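Local coordinates for NOL1/NOP2/sun family protein (Enterococcus faecium, PDB 3M4X), which probably methylates cytosines of ribosomal RNA, as a member of the RsmF-like NOL1/NOP2/sun family of methyltransferases that also carries a PUA-like RNA-binding domain, at residues Glu415-Val426 / Gly438-Phe448. Numbering follows the deposited sequence.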
loop_
_atom_site.group_PDB
_atom_site.type_symbol
_atom_site.label_atom_id
_atom_site.label_comp_id
_atom_site.label_asym_id
_atom_site.label_seq_id
_atom_site.Cartn_x
_atom_site.Cartn_y
_atom_site.Cartn_z
ATOM N N GLU A 415 -2.742 18.773 22.530
ATOM C CA GLU A 415 -3.277 19.854 23.339
ATOM C C GLU A 415 -4.588 20.423 22.806
ATOM O O GLU A 415 -4.846 20.430 21.597
ATOM C CB GLU A 415 -2.242 20.964 23.487
ATOM C CG GLU A 415 -1.045 20.550 24.337
ATOM C CD GLU A 415 0.094 21.541 24.259
ATOM O OE1 GLU A 415 0.320 22.093 23.160
ATOM O OE2 GLU A 415 0.768 21.765 25.293
ATOM N N THR A 416 -5.417 20.890 23.728
ATOM C CA THR A 416 -6.629 21.596 23.368
ATOM C C THR A 416 -6.218 22.954 22.819
ATOM O O THR A 416 -5.128 23.431 23.105
ATOM C CB THR A 416 -7.535 21.796 24.597
ATOM O OG1 THR A 416 -7.060 22.900 25.376
ATOM C CG2 THR A 416 -7.548 20.549 25.467
ATOM N N PHE A 417 -7.068 23.548 21.990
ATOM C CA PHE A 417 -6.926 24.953 21.622
ATOM C C PHE A 417 -8.299 25.613 21.731
ATOM O O PHE A 417 -9.302 24.936 21.985
ATOM C CB PHE A 417 -6.305 25.132 20.230
ATOM C CG PHE A 417 -7.120 24.538 19.105
ATOM C CD1 PHE A 417 -7.947 25.337 18.334
ATOM C CD2 PHE A 417 -7.032 23.185 18.802
ATOM C CE1 PHE A 417 -8.690 24.796 17.299
ATOM C CE2 PHE A 417 -7.770 22.641 17.765
ATOM C CZ PHE A 417 -8.605 23.448 17.017
ATOM N N GLN A 418 -8.353 26.923 21.554
ATOM C CA GLN A 418 -9.583 27.654 21.842
ATOM C C GLN A 418 -10.300 28.112 20.579
ATOM O O GLN A 418 -9.683 28.649 19.661
ATOM C CB GLN A 418 -9.283 28.854 22.748
ATOM C CG GLN A 418 -10.491 29.733 23.048
ATOM C CD GLN A 418 -10.109 31.181 23.310
ATOM O OE1 GLN A 418 -10.917 31.972 23.808
ATOM N NE2 GLN A 418 -8.870 31.535 22.971
ATOM N N ARG A 419 -11.610 27.892 20.532
ATOM C CA ARG A 419 -12.427 28.395 19.436
ATOM C C ARG A 419 -13.867 28.626 19.904
ATOM O O ARG A 419 -14.555 27.697 20.345
ATOM C CB ARG A 419 -12.401 27.441 18.227
ATOM C CG ARG A 419 -13.178 27.984 17.026
ATOM C CD ARG A 419 -12.416 29.099 16.314
ATOM N NE ARG A 419 -11.537 28.541 15.284
ATOM C CZ ARG A 419 -10.271 28.181 15.473
ATOM N NH1 ARG A 419 -9.701 28.333 16.659
ATOM N NH2 ARG A 419 -9.567 27.677 14.468
ATOM N N ASP A 420 -14.320 29.866 19.806
ATOM C CA ASP A 420 -15.654 30.209 20.269
ATOM C C ASP A 420 -16.721 29.329 19.631
ATOM O O ASP A 420 -16.749 29.162 18.408
ATOM C CB ASP A 420 -15.949 31.674 19.973
ATOM C CG ASP A 420 -15.242 32.609 20.929
ATOM O OD1 ASP A 420 -14.430 32.122 21.746
ATOM O OD2 ASP A 420 -15.511 33.830 20.861
ATOM N N GLY A 421 -17.590 28.769 20.468
ATOM C CA GLY A 421 -18.689 27.942 20.000
ATOM C C GLY A 421 -18.838 26.640 20.774
ATOM O O GLY A 421 -18.001 26.314 21.635
ATOM N N ASN A 422 -19.886 25.888 20.442
ATOM C CA ASN A 422 -20.269 24.681 21.186
ATOM C C ASN A 422 -20.823 23.590 20.260
ATOM O O ASN A 422 -21.838 22.952 20.554
ATOM C CB ASN A 422 -21.317 25.018 22.263
ATOM C CG ASN A 422 -21.470 23.912 23.292
ATOM O OD1 ASN A 422 -20.480 23.310 23.722
ATOM N ND2 ASN A 422 -22.715 23.630 23.687
ATOM N N GLN A 423 -20.128 23.364 19.155
ATOM C CA GLN A 423 -20.681 22.607 18.041
ATOM C C GLN A 423 -20.520 21.084 18.171
ATOM O O GLN A 423 -21.083 20.330 17.386
ATOM C CB GLN A 423 -20.067 23.137 16.739
ATOM C CG GLN A 423 -20.827 22.811 15.480
ATOM C CD GLN A 423 -22.300 23.198 15.543
ATOM O OE1 GLN A 423 -22.674 24.230 16.115
ATOM N NE2 GLN A 423 -23.138 22.366 14.948
ATOM N N GLY A 424 -19.778 20.620 19.170
ATOM C CA GLY A 424 -19.600 19.184 19.335
ATOM C C GLY A 424 -18.553 18.626 18.373
ATOM O O GLY A 424 -17.531 19.272 18.117
ATOM N N TRP A 425 -18.804 17.431 17.842
ATOM C CA TRP A 425 -17.855 16.755 16.949
ATOM C C TRP A 425 -17.603 17.545 15.685
ATOM O O TRP A 425 -18.528 17.853 14.946
ATOM C CB TRP A 425 -18.347 15.353 16.587
ATOM C CG TRP A 425 -18.389 14.483 17.768
ATOM C CD1 TRP A 425 -19.503 14.027 18.423
ATOM C CD2 TRP A 425 -17.262 13.984 18.489
ATOM N NE1 TRP A 425 -19.130 13.260 19.501
ATOM C CE2 TRP A 425 -17.759 13.219 19.561
ATOM C CE3 TRP A 425 -15.877 14.102 18.325
ATOM C CZ2 TRP A 425 -16.919 12.574 20.465
ATOM C CZ3 TRP A 425 -15.046 13.458 19.220
ATOM C CH2 TRP A 425 -15.569 12.709 20.278
ATOM N N VAL A 426 -16.344 17.886 15.440
ATOM C CA VAL A 426 -16.009 18.681 14.269
ATOM C C VAL A 426 -14.784 18.113 13.592
ATOM O O VAL A 426 -13.864 17.633 14.261
ATOM C CB VAL A 426 -15.764 20.169 14.630
ATOM C CG1 VAL A 426 -17.055 20.817 15.120
ATOM C CG2 VAL A 426 -14.653 20.308 15.676
ATOM N N GLY A 438 -11.945 17.012 16.280
ATOM C CA GLY A 438 -11.957 17.661 17.574
ATOM C C GLY A 438 -13.380 17.628 18.100
ATOM O O GLY A 438 -14.310 17.286 17.370
ATOM N N LYS A 439 -13.564 17.970 19.369
ATOM C CA LYS A 439 -14.908 18.113 19.891
ATOM C C LYS A 439 -15.049 19.461 20.597
ATOM O O LYS A 439 -14.568 19.657 21.712
ATOM C CB LYS A 439 -15.287 16.946 20.811
ATOM C CG LYS A 439 -16.792 16.885 21.104
ATOM C CD LYS A 439 -17.107 15.990 22.283
ATOM C CE LYS A 439 -18.592 15.909 22.506
ATOM N NZ LYS A 439 -18.920 15.090 23.697
ATOM N N GLN A 440 -15.710 20.392 19.926
ATOM C CA GLN A 440 -15.840 21.736 20.439
ATOM C C GLN A 440 -16.892 21.814 21.552
ATOM O O GLN A 440 -18.095 21.705 21.307
ATOM C CB GLN A 440 -16.178 22.692 19.309
ATOM C CG GLN A 440 -16.298 24.145 19.747
ATOM C CD GLN A 440 -16.864 24.994 18.650
ATOM O OE1 GLN A 440 -17.791 24.574 17.950
ATOM N NE2 GLN A 440 -16.314 26.191 18.475
ATOM N N VAL A 441 -16.411 21.996 22.775
ATOM C CA VAL A 441 -17.259 21.995 23.951
ATOM C C VAL A 441 -17.045 23.277 24.747
ATOM O O VAL A 441 -16.048 23.417 25.458
ATOM C CB VAL A 441 -16.952 20.789 24.863
ATOM C CG1 VAL A 441 -17.988 20.705 25.996
ATOM C CG2 VAL A 441 -16.938 19.509 24.058
ATOM N N LYS A 442 -17.968 24.221 24.595
ATOM C CA LYS A 442 -17.944 25.458 25.368
ATOM C C LYS A 442 -16.701 26.325 25.113
ATOM O O LYS A 442 -16.080 26.835 26.055
ATOM C CB LYS A 442 -18.087 25.144 26.860
ATOM C CG LYS A 442 -19.303 25.761 27.527
ATOM C CD LYS A 442 -20.551 24.900 27.382
ATOM C CE LYS A 442 -21.693 25.474 28.222
ATOM N NZ LYS A 442 -22.948 24.663 28.193
ATOM N N GLY A 443 -16.345 26.495 23.840
ATOM C CA GLY A 443 -15.339 27.475 23.461
ATOM C C GLY A 443 -13.931 26.921 23.359
ATOM O O GLY A 443 -13.006 27.614 22.937
ATOM N N THR A 444 -13.753 25.674 23.772
ATOM C CA THR A 444 -12.465 25.032 23.613
ATOM C C THR A 444 -12.618 23.722 22.846
ATOM O O THR A 444 -13.507 22.920 23.135
ATOM C CB THR A 444 -11.776 24.751 24.959
ATOM O OG1 THR A 444 -12.238 23.501 25.485
ATOM C CG2 THR A 444 -12.031 25.878 25.956
ATOM N N VAL A 445 -11.749 23.518 21.863
ATOM C CA VAL A 445 -11.729 22.285 21.084
ATOM C C VAL A 445 -10.962 21.186 21.822
ATOM O O VAL A 445 -9.756 21.296 22.036
ATOM C CB VAL A 445 -11.099 22.535 19.702
ATOM C CG1 VAL A 445 -11.127 21.279 18.852
ATOM C CG2 VAL A 445 -11.830 23.668 19.004
ATOM N N LYS A 446 -11.669 20.128 22.210
ATOM C CA LYS A 446 -11.054 19.010 22.912
ATOM C C LYS A 446 -10.365 18.061 21.938
ATOM O O LYS A 446 -10.771 17.936 20.784
ATOM C CB LYS A 446 -12.085 18.254 23.754
ATOM C CG LYS A 446 -12.642 19.070 24.914
ATOM C CD LYS A 446 -13.371 18.181 25.909
ATOM C CE LYS A 446 -13.304 18.775 27.307
ATOM N NZ LYS A 446 -13.433 17.717 28.343
ATOM N N ASN A 447 -9.334 17.378 22.421
ATOM C CA ASN A 447 -8.392 16.718 21.532
ATOM C C ASN A 447 -8.643 15.238 21.281
ATOM O O ASN A 447 -8.648 14.427 22.211
ATOM C CB ASN A 447 -6.963 16.922 22.030
ATOM C CG ASN A 447 -5.946 16.361 21.071
ATOM O OD1 ASN A 447 -5.884 15.154 20.859
ATOM N ND2 ASN A 447 -5.165 17.235 20.459
ATOM N N PHE A 448 -8.835 14.892 20.013
ATOM C CA PHE A 448 -8.990 13.496 19.637
ATOM C C PHE A 448 -7.983 13.012 18.603
ATOM O O PHE A 448 -8.249 12.084 17.829
ATOM C CB PHE A 448 -10.437 13.200 19.252
ATOM C CG PHE A 448 -11.339 13.172 20.439
ATOM C CD1 PHE A 448 -11.890 14.338 20.931
ATOM C CD2 PHE A 448 -11.566 11.992 21.118
ATOM C CE1 PHE A 448 -12.682 14.323 22.049
ATOM C CE2 PHE A 448 -12.366 11.972 22.245
ATOM C CZ PHE A 448 -12.923 13.141 22.707
#
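Phe-417 faces Val-445, whose N gives a 2.8 Å hydrogen bond to Phe-417 O, on one arm of the hairpin 438-448; 415-426 pairs with the other arm too, where Val-426 and Gly-438 exchange two bonds, and Gly-424 and Gln-440 two more. Gln-423 and Gly-424 both lie opposite Gln-440, a classic beta bulge. Between these pairings, backbone bonds from Arg-419 N to Gly-443 O and from Gly-443 N to Gly-421 O tie the loop to the hairpin turn.

Side-chain amides supplement them. With CG anti to its backbone N (chi1 -178°) and the chain extended, Gln-440 reaches into the 419-423 loop: NE2 donates to Arg-419 O at 3.0 Å, the acceptor lying near the amide plane, and OE1 accepts from Gln-423 N at 2.9 Å. Both ends of the buried amide are thus engaged, which should restrict its rotation. Nearby, Asn-422 OD1 receives Lys-442 N at 2.8 Å.

Apolar contacts form two clusters. Val-445 CB sits 3.9 Å from the Phe-417 ring centroid, 17° off its normal, a CH-pi contact. Lys-439 lays its extended aliphatic chain over the Trp-425 ring, CG being 4.0 Å from the six-membered centroid. The edge of that ring meets the face of Phe-448, with planes at 63° and Trp-425 CH2 3.6 Å from Phe-448 CZ.

Strand 400-403, at the other margin of the five-stranded mixed sheet, brings Ile-403 against Phe-417 and Leu-401 against Val-445 and Arg-419. The sheet therefore curls until its margins 417-418 and 400-403 meet, consistent with the pseudo-barrel of a PUA-like RNA-binding domain.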